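Local coordinates for petrobactin biosynthesis protein AsbB (Bacillus anthracis, PDB 3TO3) that catalyses the ATP-dependent condensation of spermidine with citryl-spermidine intermediates, a ligase step in the biosynthesis of the siderophore petrobactin, at residues B[121-126]-B[169-174]; B[226-231]-B[241-246]; B[257-262]-B[266-271]. All coordinates share one frame; numbering follows the deposited sequence.

Contact 1: B[121-126]-B[169-174]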
loop_
_atom_site.group_PDB
_atom_site.type_symbol
_atom_site.label_atom_id
_atom_site.label_comp_id
_atom_site.label_asym_id
_atom_site.label_seq_id
_atom_site.Cartn_x
_atom_site.Cartn_y
_atom_site.Cartn_z
ATOM N N PHE B 121 10.924 -0.457 -7.335
ATOM C CA PHE B 121 11.615 0.626 -8.009
ATOM C C PHE B 121 10.867 1.041 -9.276
ATOM O O PHE B 121 10.665 2.235 -9.516
ATOM C CB PHE B 121 13.050 0.203 -8.322
ATOM C CG PHE B 121 13.915 1.304 -8.867
ATOM C CD1 PHE B 121 13.916 2.564 -8.284
ATOM C CD2 PHE B 121 14.753 1.066 -9.934
ATOM C CE1 PHE B 121 14.733 3.582 -8.774
ATOM C CE2 PHE B 121 15.569 2.071 -10.438
ATOM C CZ PHE B 121 15.568 3.332 -9.840
ATOM N N ILE B 122 10.446 0.059 -10.074
ATOM C CA ILE B 122 9.679 0.336 -11.298
ATOM C C ILE B 122 8.409 1.099 -10.945
ATOM O O ILE B 122 8.066 2.083 -11.621
ATOM C CB ILE B 122 9.266 -0.949 -12.013
ATOM C CG1 ILE B 122 10.378 -1.431 -12.941
ATOM C CG2 ILE B 122 8.004 -0.721 -12.831
ATOM C CD1 ILE B 122 10.317 -2.954 -13.205
ATOM N N HIS B 123 7.740 0.661 -9.867
ATOM C CA HIS B 123 6.504 1.287 -9.387
ATOM C C HIS B 123 6.749 2.740 -8.993
ATOM O O HIS B 123 5.949 3.603 -9.298
ATOM C CB HIS B 123 5.929 0.537 -8.183
ATOM C CG HIS B 123 4.638 1.105 -7.677
ATOM N ND1 HIS B 123 3.549 1.320 -8.491
ATOM C CD2 HIS B 123 4.252 1.475 -6.435
ATOM C CE1 HIS B 123 2.548 1.794 -7.773
ATOM N NE2 HIS B 123 2.948 1.900 -6.521
ATOM N N GLU B 124 7.866 2.999 -8.332
ATOM C CA GLU B 124 8.191 4.350 -7.914
ATOM C C GLU B 124 8.508 5.251 -9.071
ATOM O O GLU B 124 8.192 6.458 -9.030
ATOM C CB GLU B 124 9.385 4.344 -6.946
ATOM C CG GLU B 124 8.971 3.910 -5.591
ATOM C CD GLU B 124 10.157 3.636 -4.703
ATOM O OE1 GLU B 124 11.102 4.473 -4.740
ATOM O OE2 GLU B 124 10.133 2.588 -3.989
ATOM N N LEU B 125 9.167 4.675 -10.082
ATOM C CA LEU B 125 9.488 5.425 -11.290
ATOM C C LEU B 125 8.204 5.828 -12.029
ATOM O O LEU B 125 8.100 6.950 -12.509
ATOM C CB LEU B 125 10.429 4.632 -12.219
ATOM C CG LEU B 125 11.843 4.563 -11.626
ATOM C CD1 LEU B 125 12.747 3.670 -12.445
ATOM C CD2 LEU B 125 12.447 5.938 -11.557
ATOM N N GLU B 126 7.253 4.898 -12.128
ATOM C CA GLU B 126 5.980 5.157 -12.775
ATOM C C GLU B 126 5.162 6.168 -11.981
ATOM O O GLU B 126 4.475 7.005 -12.551
ATOM C CB GLU B 126 5.174 3.848 -12.930
ATOM C CG GLU B 126 5.741 2.953 -14.001
ATOM C CD GLU B 126 5.048 1.586 -14.073
ATOM O OE1 GLU B 126 4.327 1.206 -13.118
ATOM O OE2 GLU B 126 5.233 0.890 -15.093
ATOM N N ALA B 169 7.812 10.006 -6.296
ATOM C CA ALA B 169 6.986 8.797 -6.157
ATOM C C ALA B 169 5.703 8.989 -5.357
ATOM O O ALA B 169 4.606 8.624 -5.831
ATOM C CB ALA B 169 7.792 7.664 -5.570
ATOM N N ARG B 170 5.844 9.559 -4.168
ATOM C CA ARG B 170 4.719 9.753 -3.252
ATOM C C ARG B 170 3.828 8.519 -3.107
ATOM O O ARG B 170 2.607 8.626 -3.265
ATOM C CB ARG B 170 3.857 10.937 -3.689
ATOM C CG ARG B 170 4.429 12.289 -3.331
ATOM C CD ARG B 170 3.765 13.420 -4.113
ATOM N NE ARG B 170 4.641 14.578 -4.160
ATOM C CZ ARG B 170 4.323 15.760 -4.684
ATOM N NH1 ARG B 170 3.132 15.959 -5.233
ATOM N NH2 ARG B 170 5.224 16.737 -4.677
ATOM N N ILE B 171 4.418 7.353 -2.836
ATOM C CA ILE B 171 3.623 6.121 -2.645
ATOM C C ILE B 171 2.680 6.266 -1.419
ATOM O O ILE B 171 3.103 6.570 -0.287
ATOM C CB ILE B 171 4.528 4.866 -2.501
ATOM C CG1 ILE B 171 5.701 4.921 -3.499
ATOM C CG2 ILE B 171 3.705 3.523 -2.614
ATOM C CD1 ILE B 171 5.323 4.884 -4.952
ATOM N N GLY B 172 1.398 6.014 -1.653
ATOM C CA GLY B 172 0.332 6.362 -0.721
ATOM C C GLY B 172 -0.602 7.494 -1.143
ATOM O O GLY B 172 -1.738 7.514 -0.656
ATOM N N PHE B 173 -0.199 8.368 -2.084
ATOM C CA PHE B 173 -1.122 9.374 -2.664
ATOM C C PHE B 173 -1.654 8.887 -3.999
ATOM O O PHE B 173 -0.870 8.593 -4.920
ATOM C CB PHE B 173 -0.445 10.744 -2.936
ATOM C CG PHE B 173 -0.203 11.606 -1.703
ATOM C CD1 PHE B 173 -0.605 11.206 -0.443
ATOM C CD2 PHE B 173 0.449 12.835 -1.823
ATOM C CE1 PHE B 173 -0.372 12.034 0.705
ATOM C CE2 PHE B 173 0.685 13.646 -0.705
ATOM C CZ PHE B 173 0.276 13.241 0.565
ATOM N N GLN B 174 -2.979 8.824 -4.139
ATOM C CA GLN B 174 -3.547 8.739 -5.488
ATOM C C GLN B 174 -3.777 10.181 -5.976
ATOM O O GLN B 174 -3.405 11.138 -5.275
ATOM C CB GLN B 174 -4.803 7.870 -5.515
ATOM C CG GLN B 174 -4.472 6.384 -5.321
ATOM C CD GLN B 174 -3.387 5.885 -6.299
ATOM O OE1 GLN B 174 -2.396 5.273 -5.880
ATOM N NE2 GLN B 174 -3.580 6.145 -7.608
#
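Ile-171 lays its CD1 methyl over the aliphatic stem of Glu-124, 3.8 Å from Glu-124 CG, with the two side chains at about a right angle. The same methyl meets the imidazole of His-123 obliquely, 3.9 Å from His-123 CD2. In Ile-171, chi1 of -41° sets CG1 beside the backbone N, and chi2 of -64° then bends CD1 between the two helix side chains. Ala-169 fills in alongside: its CB lies 3.7 Å from the carbonyl O of Glu-124 and 3.9 Å from Glu-124 CB. Glu-124 thus gives the loop only its carbons and a backbone oxygen, while its OE1 is hydrogen-bonded to Ser-308.

The loop has its own supports. Arg-170 to Phe-173 form a type II beta turn, closed by Phe-173 N to Arg-170 O at 3.1 Å. Lys-131, further along helix 115-138, holds three carbonyls of the loop through NZ, and His-123 also packs on Asn-258 of the second subunit. Arg-170 and Ile-171 both face Leu-305, with which Ile-171 pairs through its backbone: a G1 bulge that sets this turn against strand 297-306, in a loop whose Ala-169 side chain comes within about 9 Å of the bound ATP.

Contact 2: B[226-231]-B[241-246]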
loop_
_atom_site.group_PDB
_atom_site.type_symbol
_atom_site.label_atom_id
_atom_site.label_comp_id
_atom_site.label_asym_id
_atom_site.label_seq_id
_atom_site.Cartn_x
_atom_site.Cartn_y
_atom_site.Cartn_z
ATOM N N ALA B 226 -9.996 24.933 26.643
ATOM C CA ALA B 226 -11.181 24.258 26.155
ATOM C C ALA B 226 -10.846 22.823 25.778
ATOM O O ALA B 226 -11.697 21.929 25.858
ATOM C CB ALA B 226 -11.744 25.002 24.957
ATOM N N TYR B 227 -9.607 22.615 25.346
ATOM C CA TYR B 227 -9.123 21.266 25.083
ATOM C C TYR B 227 -9.096 20.474 26.391
ATOM O O TYR B 227 -9.546 19.323 26.447
ATOM C CB TYR B 227 -7.737 21.292 24.424
ATOM C CG TYR B 227 -7.758 21.558 22.922
ATOM C CD1 TYR B 227 -8.961 21.576 22.220
ATOM C CD2 TYR B 227 -6.572 21.767 22.205
ATOM C CE1 TYR B 227 -8.990 21.800 20.849
ATOM C CE2 TYR B 227 -6.591 21.992 20.821
ATOM C CZ TYR B 227 -7.803 22.002 20.152
ATOM O OH TYR B 227 -7.855 22.225 18.783
ATOM N N LYS B 228 -8.588 21.091 27.451
ATOM C CA LYS B 228 -8.537 20.414 28.739
ATOM C C LYS B 228 -9.921 20.103 29.282
ATOM O O LYS B 228 -10.101 19.102 29.963
ATOM C CB LYS B 228 -7.672 21.179 29.748
ATOM C CG LYS B 228 -6.192 21.110 29.353
ATOM C CD LYS B 228 -5.262 21.981 30.192
ATOM C CE LYS B 228 -3.824 21.876 29.648
ATOM N NZ LYS B 228 -2.918 22.881 30.274
ATOM N N GLU B 229 -10.907 20.935 28.964
ATOM C CA GLU B 229 -12.242 20.725 29.516
ATOM C C GLU B 229 -12.925 19.595 28.783
ATOM O O GLU B 229 -13.792 18.927 29.333
ATOM C CB GLU B 229 -13.093 21.997 29.449
ATOM C CG GLU B 229 -13.515 22.536 30.820
ATOM C CD GLU B 229 -14.508 21.621 31.548
ATOM O OE1 GLU B 229 -15.057 20.684 30.918
ATOM O OE2 GLU B 229 -14.739 21.843 32.759
ATOM N N ARG B 230 -12.541 19.385 27.530
ATOM C CA ARG B 230 -13.111 18.296 26.754
ATOM C C ARG B 230 -12.613 16.934 27.269
ATOM O O ARG B 230 -13.404 16.036 27.515
ATOM C CB ARG B 230 -12.828 18.483 25.257
ATOM C CG ARG B 230 -13.166 17.269 24.425
ATOM C CD ARG B 230 -13.306 17.605 22.950
ATOM N NE ARG B 230 -12.893 16.494 22.088
ATOM C CZ ARG B 230 -13.500 15.305 22.047
ATOM N NH1 ARG B 230 -14.555 15.068 22.826
ATOM N NH2 ARG B 230 -13.047 14.348 21.230
ATOM N N ILE B 231 -11.303 16.804 27.445
ATOM C CA ILE B 231 -10.689 15.614 28.019
ATOM C C ILE B 231 -11.300 15.290 29.378
ATOM O O ILE B 231 -11.622 14.147 29.663
ATOM C CB ILE B 231 -9.163 15.820 28.181
ATOM C CG1 ILE B 231 -8.513 16.127 26.834
ATOM C CG2 ILE B 231 -8.496 14.611 28.821
ATOM C CD1 ILE B 231 -7.046 16.529 26.925
ATOM N N TYR B 241 -1.799 14.100 29.802
ATOM C CA TYR B 241 -1.663 14.192 28.339
ATOM C C TYR B 241 -0.733 15.282 27.838
ATOM O O TYR B 241 -0.659 16.368 28.415
ATOM C CB TYR B 241 -3.026 14.411 27.693
ATOM C CG TYR B 241 -3.952 13.242 27.857
ATOM C CD1 TYR B 241 -4.175 12.367 26.816
ATOM C CD2 TYR B 241 -4.590 13.000 29.072
ATOM C CE1 TYR B 241 -5.019 11.292 26.964
ATOM C CE2 TYR B 241 -5.422 11.918 29.235
ATOM C CZ TYR B 241 -5.640 11.069 28.159
ATOM O OH TYR B 241 -6.478 9.990 28.292
ATOM N N LEU B 242 -0.030 14.981 26.754
ATOM C CA LEU B 242 0.624 16.014 25.958
ATOM C C LEU B 242 -0.238 16.292 24.715
ATOM O O LEU B 242 -1.245 15.631 24.498
ATOM C CB LEU B 242 2.031 15.563 25.583
ATOM C CG LEU B 242 2.981 15.330 26.774
ATOM C CD1 LEU B 242 4.282 14.619 26.365
ATOM C CD2 LEU B 242 3.331 16.676 27.477
ATOM N N PHE B 243 0.164 17.244 23.897
ATOM C CA PHE B 243 -0.632 17.679 22.756
ATOM C C PHE B 243 0.246 17.664 21.547
ATOM O O PHE B 243 1.348 18.208 21.607
ATOM C CB PHE B 243 -1.178 19.088 22.991
ATOM C CG PHE B 243 -2.132 19.150 24.148
ATOM C CD1 PHE B 243 -1.658 19.298 25.451
ATOM C CD2 PHE B 243 -3.492 18.991 23.949
ATOM C CE1 PHE B 243 -2.550 19.333 26.542
ATOM C CE2 PHE B 243 -4.389 19.020 25.033
ATOM C CZ PHE B 243 -3.920 19.195 26.317
ATOM N N ILE B 244 -0.212 17.003 20.475
ATOM C CA ILE B 244 0.590 16.889 19.262
ATOM C C ILE B 244 -0.242 17.256 18.043
ATOM O O ILE B 244 -1.362 16.773 17.867
ATOM C CB ILE B 244 1.002 15.414 19.094
ATOM C CG1 ILE B 244 1.436 14.818 20.448
ATOM C CG2 ILE B 244 2.033 15.252 18.002
ATOM C CD1 ILE B 244 2.086 13.469 20.312
ATOM N N PRO B 245 0.328 18.084 17.164
ATOM C CA PRO B 245 -0.312 18.398 15.885
ATOM C C PRO B 245 -0.066 17.251 14.865
ATOM O O PRO B 245 1.029 16.700 14.853
ATOM C CB PRO B 245 0.335 19.721 15.491
ATOM C CG PRO B 245 1.680 19.685 16.135
ATOM C CD PRO B 245 1.609 18.783 17.347
ATOM N N VAL B 246 -1.048 16.932 14.024
ATOM C CA VAL B 246 -0.954 15.810 13.113
ATOM C C VAL B 246 -1.340 16.286 11.721
ATOM O O VAL B 246 -2.293 17.054 11.560
ATOM C CB VAL B 246 -1.925 14.694 13.540
ATOM C CG1 VAL B 246 -1.785 13.479 12.652
ATOM C CG2 VAL B 246 -1.701 14.330 15.001
#
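Tyr-241, at the start of the strand, offers its ring to the branch methyl of Ile-231: Tyr-241 CE2 lies 4.1 Å from Ile-231 CG2, and the two side chains run antiparallel, side by side. The methyl approaches the ring obliquely. The phenol oxygen reaches beyond the helix contact and is hydrogen-bonded to the carbonyl of Lys-266, while His-197 meets the ring edge-to-face.

Two residues on, Phe-243 points to the same side of the strand and carries the largest share of the buried surface. Its CE2 touches two successive turns of the helix, 4.1 Å from Tyr-227 CB and 4.1 Å from Ile-231 CD1. CB points toward the helix, and with CG beside the backbone N (chi1 -64°) the ring carries CE2 in between Tyr-227 and Ile-231. At the opposite meta carbon, the extended chain of Lys-228 brings CE to 4.2 Å from Phe-243 CE1; only the carbon stem takes part here.

Strand and helix run with their directions 124° apart. At a closest axis approach of 11.4 Å the backbones do not meet, and side chains bridge the distance. Ile-269 and Leu-271 of strand 268-273 extend the apolar layer under the helix. This is the helix-on-sheet packing of a two-layer alpha-beta arrangement: helix 221-232 packs across one face of the three-stranded antiparallel sheet, touching all three strands.

Contact 3: B[257-262]-B[266-271]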
loop_
_atom_site.group_PDB
_atom_site.type_symbol
_atom_site.label_atom_id
_atom_site.label_comp_id
_atom_site.label_asym_id
_atom_site.label_seq_id
_atom_site.Cartn_x
_atom_site.Cartn_y
_atom_site.Cartn_z
ATOM N N SER B 257 -6.891 4.644 11.465
ATOM C CA SER B 257 -7.081 3.243 11.142
ATOM C C SER B 257 -6.104 2.334 11.872
ATOM O O SER B 257 -6.430 1.183 12.125
ATOM C CB SER B 257 -7.022 3.005 9.640
ATOM O OG SER B 257 -5.781 3.442 9.128
ATOM N N ASN B 258 -4.884 2.804 12.131
ATOM C CA ASN B 258 -3.902 1.964 12.843
ATOM C C ASN B 258 -3.781 2.117 14.370
ATOM O O ASN B 258 -3.040 1.400 15.023
ATOM C CB ASN B 258 -2.518 2.157 12.221
ATOM C CG ASN B 258 -2.445 1.638 10.782
ATOM O OD1 ASN B 258 -2.620 2.391 9.825
ATOM N ND2 ASN B 258 -2.144 0.365 10.635
ATOM N N TYR B 259 -4.379 3.164 14.896
ATOM C CA TYR B 259 -4.453 3.432 16.325
ATOM C C TYR B 259 -5.761 3.163 17.008
ATOM O O TYR B 259 -6.017 3.779 18.048
ATOM C CB TYR B 259 -3.875 4.763 16.738
ATOM C CG TYR B 259 -2.427 4.983 16.398
ATOM C CD1 TYR B 259 -1.995 5.027 15.071
ATOM C CD2 TYR B 259 -1.492 5.219 17.400
ATOM C CE1 TYR B 259 -0.661 5.278 14.764
ATOM C CE2 TYR B 259 -0.163 5.489 17.102
ATOM C CZ TYR B 259 0.249 5.526 15.790
ATOM O OH TYR B 259 1.571 5.793 15.503
ATOM N N ALA B 260 -6.673 2.486 16.323
ATOM C CA ALA B 260 -8.001 2.308 16.881
ATOM C C ALA B 260 -7.946 1.894 18.350
ATOM O O ALA B 260 -8.736 2.361 19.158
ATOM C CB ALA B 260 -8.798 1.269 16.077
ATOM N N GLU B 261 -7.031 1.023 18.722
ATOM C CA GLU B 261 -7.057 0.560 20.110
ATOM C C GLU B 261 -6.651 1.688 21.102
ATOM O O GLU B 261 -7.171 1.778 22.195
ATOM C CB GLU B 261 -6.254 -0.738 20.266
ATOM C CG GLU B 261 -5.100 -0.672 21.246
ATOM C CD GLU B 261 -4.000 -1.703 20.961
ATOM O OE1 GLU B 261 -3.985 -2.290 19.845
ATOM O OE2 GLU B 261 -3.150 -1.912 21.864
ATOM N N ASP B 262 -5.759 2.569 20.687
ATOM C CA ASP B 262 -5.398 3.746 21.476
ATOM C C ASP B 262 -6.562 4.735 21.532
ATOM O O ASP B 262 -6.788 5.372 22.536
ATOM C CB ASP B 262 -4.170 4.457 20.865
ATOM C CG ASP B 262 -3.049 3.494 20.511
ATOM O OD1 ASP B 262 -1.995 3.529 21.185
ATOM O OD2 ASP B 262 -3.228 2.691 19.563
ATOM N N LYS B 266 -8.395 5.774 25.055
ATOM C CA LYS B 266 -8.042 7.159 25.355
ATOM C C LYS B 266 -6.561 7.395 25.565
ATOM O O LYS B 266 -6.169 8.382 26.164
ATOM C CB LYS B 266 -8.809 7.632 26.600
ATOM C CG LYS B 266 -10.265 7.184 26.633
ATOM C CD LYS B 266 -11.228 8.355 26.580
ATOM C CE LYS B 266 -11.734 8.656 25.168
ATOM N NZ LYS B 266 -12.842 7.712 24.734
ATOM N N GLY B 267 -5.738 6.512 25.011
ATOM C CA GLY B 267 -4.326 6.791 24.827
ATOM C C GLY B 267 -4.150 7.996 23.909
ATOM O O GLY B 267 -3.165 8.737 24.009
ATOM N N ILE B 268 -5.115 8.160 22.999
ATOM C CA ILE B 268 -5.136 9.231 22.017
ATOM C C ILE B 268 -6.541 9.831 21.963
ATOM O O ILE B 268 -7.550 9.118 21.929
ATOM C CB ILE B 268 -4.805 8.699 20.627
ATOM C CG1 ILE B 268 -3.316 8.572 20.444
ATOM C CG2 ILE B 268 -5.256 9.649 19.581
ATOM C CD1 ILE B 268 -3.030 7.883 19.123
ATOM N N ILE B 269 -6.630 11.148 21.980
ATOM C CA ILE B 269 -7.948 11.768 21.964
ATOM C C ILE B 269 -7.932 12.898 20.948
ATOM O O ILE B 269 -7.042 13.757 20.966
ATOM C CB ILE B 269 -8.330 12.368 23.330
ATOM C CG1 ILE B 269 -8.279 11.316 24.436
ATOM C CG2 ILE B 269 -9.703 13.009 23.261
ATOM C CD1 ILE B 269 -8.429 11.880 25.857
ATOM N N TYR B 270 -8.923 12.883 20.066
ATOM C CA TYR B 270 -9.046 13.889 19.043
ATOM C C TYR B 270 -9.583 15.181 19.663
ATOM O O TYR B 270 -10.603 15.171 20.332
ATOM C CB TYR B 270 -9.975 13.385 17.929
ATOM C CG TYR B 270 -10.429 14.484 16.993
ATOM C CD1 TYR B 270 -9.632 14.920 15.953
ATOM C CD2 TYR B 270 -11.662 15.099 17.165
ATOM C CE1 TYR B 270 -10.052 15.972 15.105
ATOM C CE2 TYR B 270 -12.085 16.130 16.330
ATOM C CZ TYR B 270 -11.281 16.558 15.302
ATOM O OH TYR B 270 -11.715 17.595 14.489
ATOM N N LEU B 271 -8.899 16.289 19.421
ATOM C CA LEU B 271 -9.337 17.593 19.914
ATOM C C LEU B 271 -10.001 18.436 18.803
ATOM O O LEU B 271 -11.155 18.840 18.933
ATOM C CB LEU B 271 -8.202 18.337 20.616
ATOM C CG LEU B 271 -7.621 17.445 21.705
ATOM C CD1 LEU B 271 -6.254 17.975 22.233
ATOM C CD2 LEU B 271 -8.648 17.304 22.817
#
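Asp-262, Ile-268 and Tyr-259 carry most of this contact, and the first two meet through both backbone and side chain. The carbonyl O of Asp-262 accepts a hydrogen bond from Ile-268 N at 3.3 Å, with an N-H...O angle of 152°. It is a long bond, and the donor sits well above the carbonyl plane, 62° out of it. Two further amide nitrogens lie near the same oxygen: Lys-266 N is 3.0 Å and Gly-267 N 2.9 Å from Asp-262 O. The backbone thus curls tightly round one carbonyl as helix 260-264 gives way to the strand. Gly-267 N has a hydrogen bond to Asp-265 OD2.

Ile-268 turns its CD1 methyl back toward the helical side. There it rests 3.5 Å from Tyr-259 CD2, a close approach made obliquely to the ring, and 4.0 Å from Asp-262 CB. With CG1 anti to the carbonyl carbon (chi1 -82°) and the chain extended to CD1, the methyl reaches between the two residues. The carboxylate of Asp-262 is engaged outside the contact, its OD1 hydrogen-bonded to Tyr-355.

Tyr-259 stands at the joint between helices 248-258 and 260-264, the N-cap position of the second. Two residues earlier, Ser-257 of helix 248-258 bonds through OG to Gln-174 of the second subunit. The chemistry implies a division of labour: the carbonyl of Asp-262, bonded to Ile-268 N and with two more amides close by, ties the end of the helical turn to the start of the strand, while the Ile-268 CD1 methyl packs against Tyr-259 and the CB of Asp-262.

How the contacts relate
From the N terminus, contact 1 comes first: it closes a 42-residue excursion that takes in the end of helix 115-138 and helix 150-156, before the chain enters helix 175-181. Contact 2 then closes a short connection between helix 221-232 and strand 241-246, and contact 3 a tighter one between helix 260-264 and strand 268-273. The three follow in series, none nested or crossed. Contacts 2 and 3 touch, with centres about 12 Å apart, and share the three-stranded sheet: Arg-230 NH2 reaches Tyr-270 O, and Phe-243 packs on Leu-271. Contact 1 lies apart, its centre about 29 Å from that of contact 3, yet both touch the second subunit of the homodimer.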